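Local coordinates for oxidoreductase, short chain dehydrogenase/reductase family protein (Bifidobacterium adolescentis L2-32, PDB 6OW4), which is a 20beta-hydroxysteroid dehydrogenase of the short-chain dehydrogenase/reductase family that works with NADH as its cofactor, at residues G44-A49 against A66-V71; G92-A97 against E117-V122. One frame throughout, in Å; residues are numbered along the deposited sequence.

Both contacts lie in the first half of the Rossmann fold, with centres about 8 Å apart, and strand 66-72 connects them. Contact 1 pairs that strand with strand 42-47 in the buried sheet; contact 2 lies beside it, where the chain entering edge strand 96-99 meets the C-terminal end of helix 105-119. The seam between them is backbone and side chain: Leu70 N is 2.9 Å from Ile96 O, a probable hydrogen bond, and Leu119 CD2 packs 3.3 Å from Gly44 O. The dinucleotide belongs to contact 1 alone, with Gly48 CA 3.5 Å from O4B of NAD; contact 2 lies away from the cofactor site and packs helix 105-119 against the sheet edge.

Contact 1: G44-A49 against A66-V71. With NAD (nicotinamide-adenine-dinucleotide), chain N.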
loop_
_atom_site.group_PDB
_atom_site.type_symbol
_atom_site.label_atom_id
_atom_site.label_comp_id
_atom_site.label_asym_id
_atom_site.label_seq_id
_atom_site.Cartn_x
_atom_site.Cartn_y
_atom_site.Cartn_z
ATOM N N GLY F 44 -25.954 15.312 10.855
ATOM C CA GLY F 44 -25.298 14.893 9.605
ATOM C C GLY F 44 -26.268 14.183 8.683
ATOM O O GLY F 44 -27.452 14.083 9.047
ATOM N N PHE F 45 -25.786 13.704 7.535
ATOM C CA PHE F 45 -26.614 13.012 6.515
ATOM C C PHE F 45 -25.900 11.750 6.022
ATOM O O PHE F 45 -24.666 11.635 6.162
ATOM C CB PHE F 45 -26.966 13.969 5.374
ATOM C CG PHE F 45 -25.814 14.396 4.500
ATOM C CD1 PHE F 45 -25.079 15.534 4.795
ATOM C CD2 PHE F 45 -25.485 13.674 3.364
ATOM C CE1 PHE F 45 -24.029 15.930 3.980
ATOM C CE2 PHE F 45 -24.436 14.072 2.550
ATOM C CZ PHE F 45 -23.709 15.199 2.859
ATOM N N VAL F 46 -26.689 10.828 5.469
ATOM C CA VAL F 46 -26.241 9.521 4.907
ATOM C C VAL F 46 -26.839 9.389 3.504
ATOM O O VAL F 46 -28.075 9.478 3.387
ATOM C CB VAL F 46 -26.671 8.348 5.810
ATOM C CG1 VAL F 46 -26.309 7.005 5.196
ATOM C CG2 VAL F 46 -26.100 8.474 7.217
ATOM N N THR F 47 -25.992 9.194 2.489
ATOM C CA THR F 47 -26.405 9.008 1.071
ATOM C C THR F 47 -26.567 7.509 0.816
ATOM O O THR F 47 -25.943 6.723 1.552
ATOM C CB THR F 47 -25.413 9.660 0.100
ATOM O OG1 THR F 47 -24.263 8.823 -0.010
ATOM C CG2 THR F 47 -25.001 11.051 0.530
ATOM N N GLY F 48 -27.381 7.137 -0.174
ATOM C CA GLY F 48 -27.777 5.740 -0.433
ATOM C C GLY F 48 -28.442 5.123 0.788
ATOM O O GLY F 48 -28.230 3.918 1.025
ATOM N N ALA F 49 -29.230 5.918 1.522
ATOM C CA ALA F 49 -29.795 5.587 2.853
ATOM C C ALA F 49 -31.077 4.751 2.723
ATOM O O ALA F 49 -31.709 4.494 3.766
ATOM C CB ALA F 49 -30.047 6.853 3.635
ATOM N N ALA F 66 -27.745 11.070 17.187
ATOM C CA ALA F 66 -27.428 12.054 16.124
ATOM C C ALA F 66 -28.652 12.287 15.231
ATOM O O ALA F 66 -29.361 11.309 14.928
ATOM C CB ALA F 66 -26.259 11.571 15.304
ATOM N N ASP F 67 -28.874 13.539 14.820
ATOM C CA ASP F 67 -29.860 13.908 13.769
ATOM C C ASP F 67 -29.298 13.453 12.418
ATOM O O ASP F 67 -28.160 13.850 12.093
ATOM C CB ASP F 67 -30.163 15.409 13.785
ATOM C CG ASP F 67 -30.723 15.915 15.104
ATOM O OD1 ASP F 67 -31.240 15.087 15.882
ATOM O OD2 ASP F 67 -30.637 17.137 15.344
ATOM N N VAL F 68 -30.057 12.642 11.673
ATOM C CA VAL F 68 -29.610 12.013 10.393
ATOM C C VAL F 68 -30.633 12.327 9.295
ATOM O O VAL F 68 -31.803 11.926 9.439
ATOM C CB VAL F 68 -29.404 10.493 10.546
ATOM C CG1 VAL F 68 -28.597 9.921 9.390
ATOM C CG2 VAL F 68 -28.755 10.133 11.874
ATOM N N ALA F 69 -30.200 13.021 8.238
ATOM C CA ALA F 69 -30.957 13.196 6.979
ATOM C C ALA F 69 -30.705 11.972 6.093
ATOM O O ALA F 69 -29.533 11.726 5.757
ATOM C CB ALA F 69 -30.547 14.473 6.292
ATOM N N LEU F 70 -31.762 11.223 5.762
ATOM C CA LEU F 70 -31.695 10.005 4.910
ATOM C C LEU F 70 -31.815 10.432 3.443
ATOM O O LEU F 70 -32.921 10.829 3.029
ATOM C CB LEU F 70 -32.812 9.034 5.311
ATOM C CG LEU F 70 -32.892 8.686 6.798
ATOM C CD1 LEU F 70 -33.982 7.657 7.051
ATOM C CD2 LEU F 70 -31.556 8.184 7.324
ATOM N N VAL F 71 -30.707 10.364 2.701
ATOM C CA VAL F 71 -30.588 10.872 1.303
ATOM C C VAL F 71 -30.524 9.679 0.343
ATOM O O VAL F 71 -29.684 8.786 0.561
ATOM C CB VAL F 71 -29.365 11.797 1.151
ATOM C CG1 VAL F 71 -29.227 12.329 -0.268
ATOM C CG2 VAL F 71 -29.399 12.943 2.154
HETATM P PA NAD N . -27.472 -0.607 -2.567
HETATM O O1A NAD N . -27.514 -0.688 -4.058
HETATM O O2A NAD N . -28.875 -0.848 -1.992
HETATM O O5B NAD N . -26.960 0.817 -2.075
HETATM C C5B NAD N . -26.650 1.846 -3.015
HETATM C C4B NAD N . -27.628 3.029 -2.764
HETATM O O4B NAD N . -27.053 4.273 -3.520
HETATM C C3B NAD N . -28.790 2.806 -3.217
HETATM O O3B NAD N . -29.833 3.050 -2.206
HETATM C C2B NAD N . -29.016 3.853 -4.489
HETATM O O2B NAD N . -30.415 4.254 -4.568
HETATM C C1B NAD N . -28.264 4.854 -4.258
HETATM N N9A NAD N . -27.833 5.465 -5.556
HETATM C C8A NAD N . -27.237 5.060 -6.701
HETATM N N7A NAD N . -27.137 6.132 -7.527
HETATM C C5A NAD N . -27.672 7.195 -6.893
HETATM C C6A NAD N . -27.822 8.530 -7.293
HETATM N N6A NAD N . -27.501 9.291 -8.456
HETATM N N1A NAD N . -28.402 9.423 -6.457
HETATM C C2A NAD N . -28.846 9.027 -5.218
HETATM N N3A NAD N . -28.697 7.703 -4.819
HETATM C C4A NAD N . -28.109 6.795 -5.666
HETATM O O3 NAD N . -26.441 -1.761 -2.006
HETATM P PN NAD N . -25.355 -1.504 -0.843
HETATM O O1N NAD N . -24.673 -2.807 -0.535
HETATM O O2N NAD N . -26.068 -0.981 0.406
HETATM O O5D NAD N . -24.262 -0.467 -1.368
HETATM C C5D NAD N . -24.009 0.747 -0.676
HETATM C C4D NAD N . -22.577 1.240 -1.014
HETATM O O4D NAD N . -21.701 0.372 -0.589
HETATM C C3D NAD N . -22.381 1.353 -2.515
HETATM O O3D NAD N . -21.725 2.518 -2.811
HETATM C C2D NAD N . -21.505 0.118 -2.882
HETATM O O2D NAD N . -20.732 0.448 -4.112
HETATM C C1D NAD N . -20.764 -0.051 -1.841
HETATM N N1N NAD N . -20.296 -1.425 -1.633
HETATM C C2N NAD N . -21.183 -2.433 -1.279
HETATM C C3N NAD N . -20.723 -3.744 -1.078
HETATM C C7N NAD N . -21.701 -4.881 -0.694
HETATM O O7N NAD N . -21.455 -6.025 -1.027
HETATM N N7N NAD N . -22.884 -4.614 0.049
HETATM C C4N NAD N . -19.380 -4.031 -1.228
HETATM C C5N NAD N . -18.489 -3.028 -1.575
HETATM C C6N NAD N . -18.956 -1.720 -1.768
#
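Residues Gly44 to Thr47 run parallel to Ala66-Val71 as neighbouring strands of the Rossmann sheet, their short axes 4.4 Å apart and twisted by 32°. The backbone ladder has the alternation of parallel pairing: Gly44 N bonds Asp67 O, Gly44 O takes Ala69 N, Val46 N goes to Ala69 O, and Val46 O receives Val71 N at 2.9 Å. Phe45 and Thr47 turn their own backbone bonds the other way, to Phe126 of strand 124-127.

Side chains alternate between the two faces. On one, Phe45 CB rests 3.7 Å from Ala69 CB. The phenyl CG takes the crowded position between backbone N and carbonyl carbon (chi1 68°), and the ring leads away from 66-71 to meet Ala125 and Leu127. It still brushes the second strand obliquely, with CD2 4.2 Å from Val71 CG2, while Thr47 CG2 lies in the ring plane at its edge. Helix 105-119 covers this face through Leu111 and Leu115. On the opposite face, Val46 CG2 meets Val68 CG1 at 3.6 Å, and both valines touch Ala58 of helix 52-63. Past the strand, Ala49 turns its CB back toward 66-71, 3.9 Å from Leu70 CB.

At the C-terminal end the chain enters the glycine-rich turn of the SDR nucleotide site. Ala49 N donates almost straight (170°) to Val71 O, over 3.1 Å and tilted from the carbonyl plane. Gly48, at positive phi, presents its CA to the adenine ribose. Thr47 OG1 bonds Ala129 N, tying the strand end to the loop that follows strand 124-127. The ladder thus satisfies the N and O of Gly44 and Val46 in the buried sheet, and Val71 O takes its bond from Ala49 N, in the turn beside the cofactor.

Contact 2: G92-A97 against E117-V122; sequences GTNVIA and EQLGTV
Ile96 and Leu119 meet within a beta-alpha-beta crossover of the Rossmann fold: edge strand 96-99 leads into helix 105-119, and the chain then returns to the sheet as strand 124-127. The contact joins the loop before strand 96-99 and that strand's first residue to the helix's last turn, which widens to a pi-type turn before Gly120 leaves helical geometry with positive phi. No hydrogen bond links the two segments, and only 212 Å² is buried between them.

The tight part is aliphatic. Leu119 CD1 sits against the outer end of Ile96, 3.7 Å from CD1 and equally close to CG1, the two side chains crossing at a slant. Ile96 reaches this spot because CG1 stands between its backbone N and carbonyl carbon (chi1 70°). Both residues also touch Ala69, so their pairing sits over strand 66-72, the sheet neighbour of 96-99.

Toward solvent the contact is looser. Gln118, exposed at the helix end, crosses the tip of Ile96 obliquely, with OE1 3.7 Å and CB 3.8 Å from the CD1 methyl of Ile96. Its amide is occupied within the helix, with NE2 bonded to Gln114 OE1. Asn94, at the centre of an inverse gamma turn closed weakly from Val95 N to Thr93 O, has CG anti to the backbone N (chi1 -177°), and its ND2 faces the helix end. The gap stays too wide for a bond: Asn94 ND2 stops 4.0 Å from Gln118 O, about as far as it lies from the CD1 methyl of Leu119.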
loop_
_atom_site.group_PDB
_atom_site.type_symbol
_atom_site.label_atom_id
_atom_site.label_comp_id
_atom_site.label_asym_id
_atom_site.label_seq_id
_atom_site.Cartn_x
_atom_site.Cartn_y
_atom_site.Cartn_z
ATOM N N GLY F 92 -35.668 8.364 19.429
ATOM C CA GLY F 92 -36.074 9.727 19.830
ATOM C C GLY F 92 -35.123 10.785 19.301
ATOM O O GLY F 92 -34.588 11.553 20.123
ATOM N N THR F 93 -34.912 10.820 17.982
ATOM C CA THR F 93 -33.977 11.753 17.294
ATOM C C THR F 93 -34.652 12.365 16.062
ATOM O O THR F 93 -35.609 11.754 15.547
ATOM C CB THR F 93 -32.684 11.041 16.878
ATOM O OG1 THR F 93 -32.410 9.992 17.808
ATOM C CG2 THR F 93 -31.504 11.984 16.815
ATOM N N ASN F 94 -34.157 13.522 15.610
ATOM C CA ASN F 94 -34.631 14.211 14.378
ATOM C C ASN F 94 -33.995 13.524 13.163
ATOM O O ASN F 94 -32.959 14.021 12.668
ATOM C CB ASN F 94 -34.347 15.715 14.415
ATOM C CG ASN F 94 -34.894 16.451 13.208
ATOM O OD1 ASN F 94 -35.918 16.064 12.649
ATOM N ND2 ASN F 94 -34.217 17.509 12.797
ATOM N N VAL F 95 -34.591 12.412 12.722
ATOM C CA VAL F 95 -34.198 11.664 11.491
ATOM C C VAL F 95 -35.182 12.048 10.379
ATOM O O VAL F 95 -36.329 11.563 10.414
ATOM C CB VAL F 95 -34.169 10.141 11.732
ATOM C CG1 VAL F 95 -33.632 9.385 10.526
ATOM C CG2 VAL F 95 -33.372 9.781 12.979
ATOM N N ILE F 96 -34.751 12.909 9.451
ATOM C CA ILE F 96 -35.578 13.436 8.323
ATOM C C ILE F 96 -35.225 12.667 7.045
ATOM O O ILE F 96 -34.276 11.859 7.078
ATOM C CB ILE F 96 -35.385 14.959 8.156
ATOM C CG1 ILE F 96 -33.997 15.316 7.611
ATOM C CG2 ILE F 96 -35.680 15.681 9.464
ATOM C CD1 ILE F 96 -33.880 16.738 7.109
ATOM N N ALA F 97 -35.968 12.922 5.965
ATOM C CA ALA F 97 -35.765 12.338 4.618
ATOM C C ALA F 97 -35.618 13.466 3.592
ATOM O O ALA F 97 -36.486 14.363 3.571
ATOM C CB ALA F 97 -36.918 11.428 4.273
ATOM N N GLU F 117 -31.149 24.140 6.530
ATOM C CA GLU F 117 -32.442 24.720 6.989
ATOM C C GLU F 117 -33.202 23.720 7.870
ATOM O O GLU F 117 -33.545 24.087 9.011
ATOM C CB GLU F 117 -33.306 25.143 5.799
ATOM C CG GLU F 117 -32.884 26.463 5.182
ATOM C CD GLU F 117 -33.806 26.973 4.087
ATOM O OE1 GLU F 117 -34.652 26.187 3.608
ATOM O OE2 GLU F 117 -33.679 28.157 3.715
ATOM N N GLN F 118 -33.473 22.516 7.355
ATOM C CA GLN F 118 -34.355 21.511 8.011
ATOM C C GLN F 118 -33.635 20.871 9.206
ATOM O O GLN F 118 -34.311 20.618 10.222
ATOM C CB GLN F 118 -34.815 20.448 7.009
ATOM C CG GLN F 118 -35.711 21.003 5.905
ATOM C CD GLN F 118 -36.362 19.936 5.058
ATOM O OE1 GLN F 118 -36.422 18.764 5.427
ATOM N NE2 GLN F 118 -36.873 20.340 3.906
ATOM N N LEU F 119 -32.324 20.631 9.096
ATOM C CA LEU F 119 -31.526 19.865 10.094
ATOM C C LEU F 119 -30.835 20.830 11.068
ATOM O O LEU F 119 -30.922 20.591 12.290
ATOM C CB LEU F 119 -30.507 18.990 9.353
ATOM C CG LEU F 119 -30.243 17.612 9.956
ATOM C CD1 LEU F 119 -31.510 16.769 9.985
ATOM C CD2 LEU F 119 -29.152 16.891 9.180
ATOM N N GLY F 120 -30.173 21.866 10.543
ATOM C CA GLY F 120 -29.461 22.889 11.335
ATOM C C GLY F 120 -28.030 23.066 10.861
ATOM O O GLY F 120 -27.647 24.214 10.565
ATOM N N THR F 121 -27.267 21.970 10.796
ATOM C CA THR F 121 -25.854 21.938 10.329
ATOM C C THR F 121 -25.461 20.501 9.967
ATOM O O THR F 121 -26.329 19.608 10.055
ATOM C CB THR F 121 -24.904 22.526 11.382
ATOM O OG1 THR F 121 -23.601 22.603 10.801
ATOM C CG2 THR F 121 -24.844 21.713 12.659
ATOM N N VAL F 122 -24.197 20.305 9.579
ATOM C CA VAL F 122 -23.603 18.984 9.212
ATOM C C VAL F 122 -22.283 18.824 9.977
ATOM O O VAL F 122 -21.310 19.519 9.625
ATOM C CB VAL F 122 -23.416 18.868 7.686
ATOM C CG1 VAL F 122 -22.574 17.664 7.290
ATOM C CG2 VAL F 122 -24.754 18.833 6.963
#